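Local coordinates for probable transcriptional regulatory protein, Rv1404 (Mycobacterium tuberculosis, PDB 2NYX), which probably binds DNA and regulates transcription as a member of the MarR family, at the interface of chains A and B. Sequence-based numbering; all coordinates share one arbitrary frame. Chains: chain A/B, Probable transcriptional regulatory protein, Rv1404.

Contacts 1 and 2 are neighbouring parts of one interface between two copies of the protein, with the centres of their C-alpha atoms about 10 Å apart. Helix 133-149 of chain A serves both: A:Phe146 enters contact 1, while A:Arg141 and A:Ala142 lie in contact 2. Chain B runs from B:Met131 in contact 1 to B:Glu135 at the start of contact 2. Contact 1 is largely apolar packing, whereas contact 2 adds directed hydrogen bonds. MarR-family proteins dimerise by such pairing of terminal helices, and the deposited pair is probably the family dimer, although the two halves of its interface are not exactly equivalent.

Contact 1: the interface of chains A and B. Residues chain A 18, 21-22, 146; chain B 124, 128, 131.
A:Thr18, A:Leu21 and A:Leu22 on helix 14-39 and A:Phe146 on helix 133-149 meet B:Ile124 and B:Val128, all with helical backbones, whereas B:Met131 joins, with an extended backbone, from the loop after helix 107-128. The patch probably belongs to the MarR-family dimerisation region and illustrates how branched and aromatic side chains fit together between terminal helices. B:Ile124 works with both of its branches. Its CG2 reaches the A:Thr18 methyl CG2 at 3.6 Å, the two side chains running antiparallel alongside each other. The same B:Ile124 CG2 lies 3.8 Å from A:Leu21 CB. The longer branch takes the other course, anti to the carbonyl carbon (chi1 -71°), and ends with CD1 against the backbone of A:Leu22, 4.0 Å from its CA. One turn further along, B:Val128 CG2 is divided between two partners: the A:Thr18 hydroxyl oxygen OG1 at 3.6 Å and the A:Leu21 methyl CD1 at 3.8 Å. The A:Leu21 fork thus has two tasks, since its other methyl, CD2, lies over one face of the A:Phe146 ring, near its rim, from within chain A. The rim of that ring is met by chain B. The terminal methyl CE of selenomethionine B:Met131 comes in the ring plane to within 3.4 Å of A:Phe146 CD2. Also in plane at the rim is the B:Ile124 carbonyl oxygen O, 3.9 Å from A:Phe146 CE2. With CG anti to the backbone N (chi1 174°), A:Phe146 directs this edge across the interface.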
# COMPACT_ATOMS: atom_id res chain seq x y z
N THR A 18 -18.20 -2.83 -1.14
CA THR A 18 -17.14 -2.22 -1.94
C THR A 18 -16.65 -0.90 -1.32
O THR A 18 -15.45 -0.70 -1.16
CB THR A 18 -17.62 -2.02 -3.41
OG1 THR A 18 -17.97 -3.29 -3.97
CG2 THR A 18 -16.55 -1.37 -4.27
N LEU A 21 -14.62 -1.58 1.75
CA LEU A 21 -13.34 -2.13 1.32
C LEU A 21 -12.42 -1.07 0.71
O LEU A 21 -11.20 -1.10 0.90
CB LEU A 21 -13.56 -3.28 0.34
CG LEU A 21 -13.88 -4.64 0.96
CD1 LEU A 21 -14.58 -5.49 -0.04
CD2 LEU A 21 -12.63 -5.32 1.45
N LEU A 22 -13.02 -0.12 -0.00
CA LEU A 22 -12.28 1.00 -0.57
C LEU A 22 -11.61 1.86 0.51
O LEU A 22 -10.42 2.15 0.41
CB LEU A 22 -13.18 1.85 -1.46
CG LEU A 22 -12.53 2.99 -2.24
CD1 LEU A 22 -11.36 2.50 -3.14
CD2 LEU A 22 -13.58 3.70 -3.08
N PHE A 146 -12.73 -11.73 0.98
CA PHE A 146 -12.43 -10.95 -0.21
C PHE A 146 -11.30 -11.58 -1.02
O PHE A 146 -11.38 -11.66 -2.25
CB PHE A 146 -12.11 -9.51 0.19
CG PHE A 146 -11.63 -8.65 -0.95
CD1 PHE A 146 -10.28 -8.43 -1.15
CD2 PHE A 146 -12.55 -8.04 -1.81
CE1 PHE A 146 -9.84 -7.63 -2.20
CE2 PHE A 146 -12.12 -7.24 -2.86
CZ PHE A 146 -10.77 -7.04 -3.05
N ILE B 124 -12.49 -3.68 -7.04
CA ILE B 124 -13.01 -4.19 -5.79
C ILE B 124 -14.40 -4.78 -5.99
O ILE B 124 -14.64 -5.92 -5.58
CB ILE B 124 -12.95 -3.14 -4.64
CG1 ILE B 124 -11.49 -2.93 -4.22
CG2 ILE B 124 -13.81 -3.58 -3.43
CD1 ILE B 124 -11.26 -1.78 -3.21
N VAL B 128 -16.16 -8.31 -5.38
CA VAL B 128 -17.31 -8.40 -4.48
C VAL B 128 -18.52 -9.09 -5.12
O VAL B 128 -19.30 -9.75 -4.42
CB VAL B 128 -17.70 -7.01 -3.90
CG1 VAL B 128 -18.93 -7.10 -3.04
CG2 VAL B 128 -16.56 -6.44 -3.08
N MSE B 131 -18.45 -12.86 -4.31
CA MSE B 131 -18.81 -13.41 -3.00
C MSE B 131 -20.27 -13.83 -3.04
O MSE B 131 -21.13 -13.03 -3.42
CB MSE B 131 -18.60 -12.38 -1.89
CG MSE B 131 -17.40 -11.47 -2.07
SE MSE B 131 -16.99 -10.43 -0.45
CE MSE B 131 -15.74 -9.19 -1.16

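Contact 2: the interface of chains A and B. Residues chain A 12, 141-142; chain B 135, 137-139.
A:Arg141 and A:Glu12 grip the segment of chain B leading into helix 139-150 by its main chain, a worked example of recognition in which polar side chains read main-chain groups. The guanidinium NH1 of A:Arg141 donates a hydrogen bond of 2.7 Å to the carbonyl oxygen O of B:His137. It arrives in the carbonyl plane, with a C=O...N angle of 158°, and the oxygen sits at the edge of the guanidinium, nearly in its plane. The second nitrogen, A:Arg141 NH2, adds a weak bond of 3.2 Å to the same B:His137 O. The carboxylate of A:Glu12 takes the opposite kind of backbone group: its OE1 accepts the amide N of B:Leu139 at 3.1 Å through the syn lone pair. Being at the N-terminal end of a helix, that amide would probably favour a negatively charged partner. Toward helix 133-149, B:Leu139 CD2 packs on A:Ala142 CA at 3.7 Å, its side chain lying roughly perpendicular to that of A:Arg141. Reach explains the arginine's part: CG is anti to the backbone N (chi1 169°), and the chain stays extended out to NE. On chain B, B:Gly138 adopts a left-handed backbone conformation (phi 72°) between the bonded carbonyl and amide. In the fold, helix 133-149 and the residues before helix 14-39 of chain A flank the start of chain B's C-terminal helix 139-150.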
# COMPACT_ATOMS: atom_id res chain seq x y z
N GLU A 12 -26.03 -7.54 2.75
CA GLU A 12 -25.27 -6.36 2.36
C GLU A 12 -25.08 -6.34 0.86
O GLU A 12 -24.65 -7.33 0.27
CB GLU A 12 -23.92 -6.31 3.09
CG GLU A 12 -24.05 -6.11 4.60
CD GLU A 12 -22.78 -6.45 5.37
OE1 GLU A 12 -21.97 -7.26 4.88
OE2 GLU A 12 -22.60 -5.91 6.49
N ARG A 141 -11.93 -12.15 8.99
CA ARG A 141 -12.95 -12.83 8.20
C ARG A 141 -13.25 -12.07 6.90
O ARG A 141 -13.27 -12.66 5.83
CB ARG A 141 -14.23 -13.01 9.02
CG ARG A 141 -15.42 -13.45 8.21
CD ARG A 141 -16.69 -13.47 9.00
NE ARG A 141 -17.80 -13.92 8.15
CZ ARG A 141 -18.73 -13.13 7.63
NH1 ARG A 141 -18.73 -11.82 7.89
NH2 ARG A 141 -19.68 -13.64 6.87
N ALA A 142 -13.46 -10.76 7.01
CA ALA A 142 -13.86 -9.92 5.88
C ALA A 142 -12.80 -9.88 4.77
O ALA A 142 -13.13 -10.00 3.60
CB ALA A 142 -14.18 -8.51 6.36
N GLU B 135 -23.09 -15.17 2.00
CA GLU B 135 -22.01 -14.78 2.91
C GLU B 135 -21.83 -13.26 3.04
O GLU B 135 -20.89 -12.80 3.69
CB GLU B 135 -20.69 -15.46 2.52
CG GLU B 135 -20.01 -14.94 1.26
CD GLU B 135 -18.75 -15.74 0.90
OE1 GLU B 135 -17.67 -15.11 0.74
OE2 GLU B 135 -18.84 -16.99 0.79
N HIS B 137 -22.84 -10.90 4.92
CA HIS B 137 -23.35 -10.47 6.22
C HIS B 137 -22.17 -10.16 7.13
O HIS B 137 -21.16 -10.86 7.10
CB HIS B 137 -24.19 -11.57 6.87
CG HIS B 137 -25.25 -12.16 5.98
ND1 HIS B 137 -26.56 -11.75 6.02
CD2 HIS B 137 -25.19 -13.15 5.07
CE1 HIS B 137 -27.27 -12.45 5.15
NE2 HIS B 137 -26.45 -13.32 4.56
N GLY B 138 -22.30 -9.10 7.93
CA GLY B 138 -21.30 -8.75 8.93
C GLY B 138 -19.99 -8.19 8.40
O GLY B 138 -19.03 -8.07 9.15
N LEU B 139 -19.95 -7.84 7.11
CA LEU B 139 -18.72 -7.35 6.50
C LEU B 139 -18.46 -5.87 6.77
O LEU B 139 -17.36 -5.50 7.20
CB LEU B 139 -18.68 -7.64 4.99
CG LEU B 139 -18.68 -9.11 4.52
CD1 LEU B 139 -18.85 -9.23 3.02
CD2 LEU B 139 -17.42 -9.85 4.98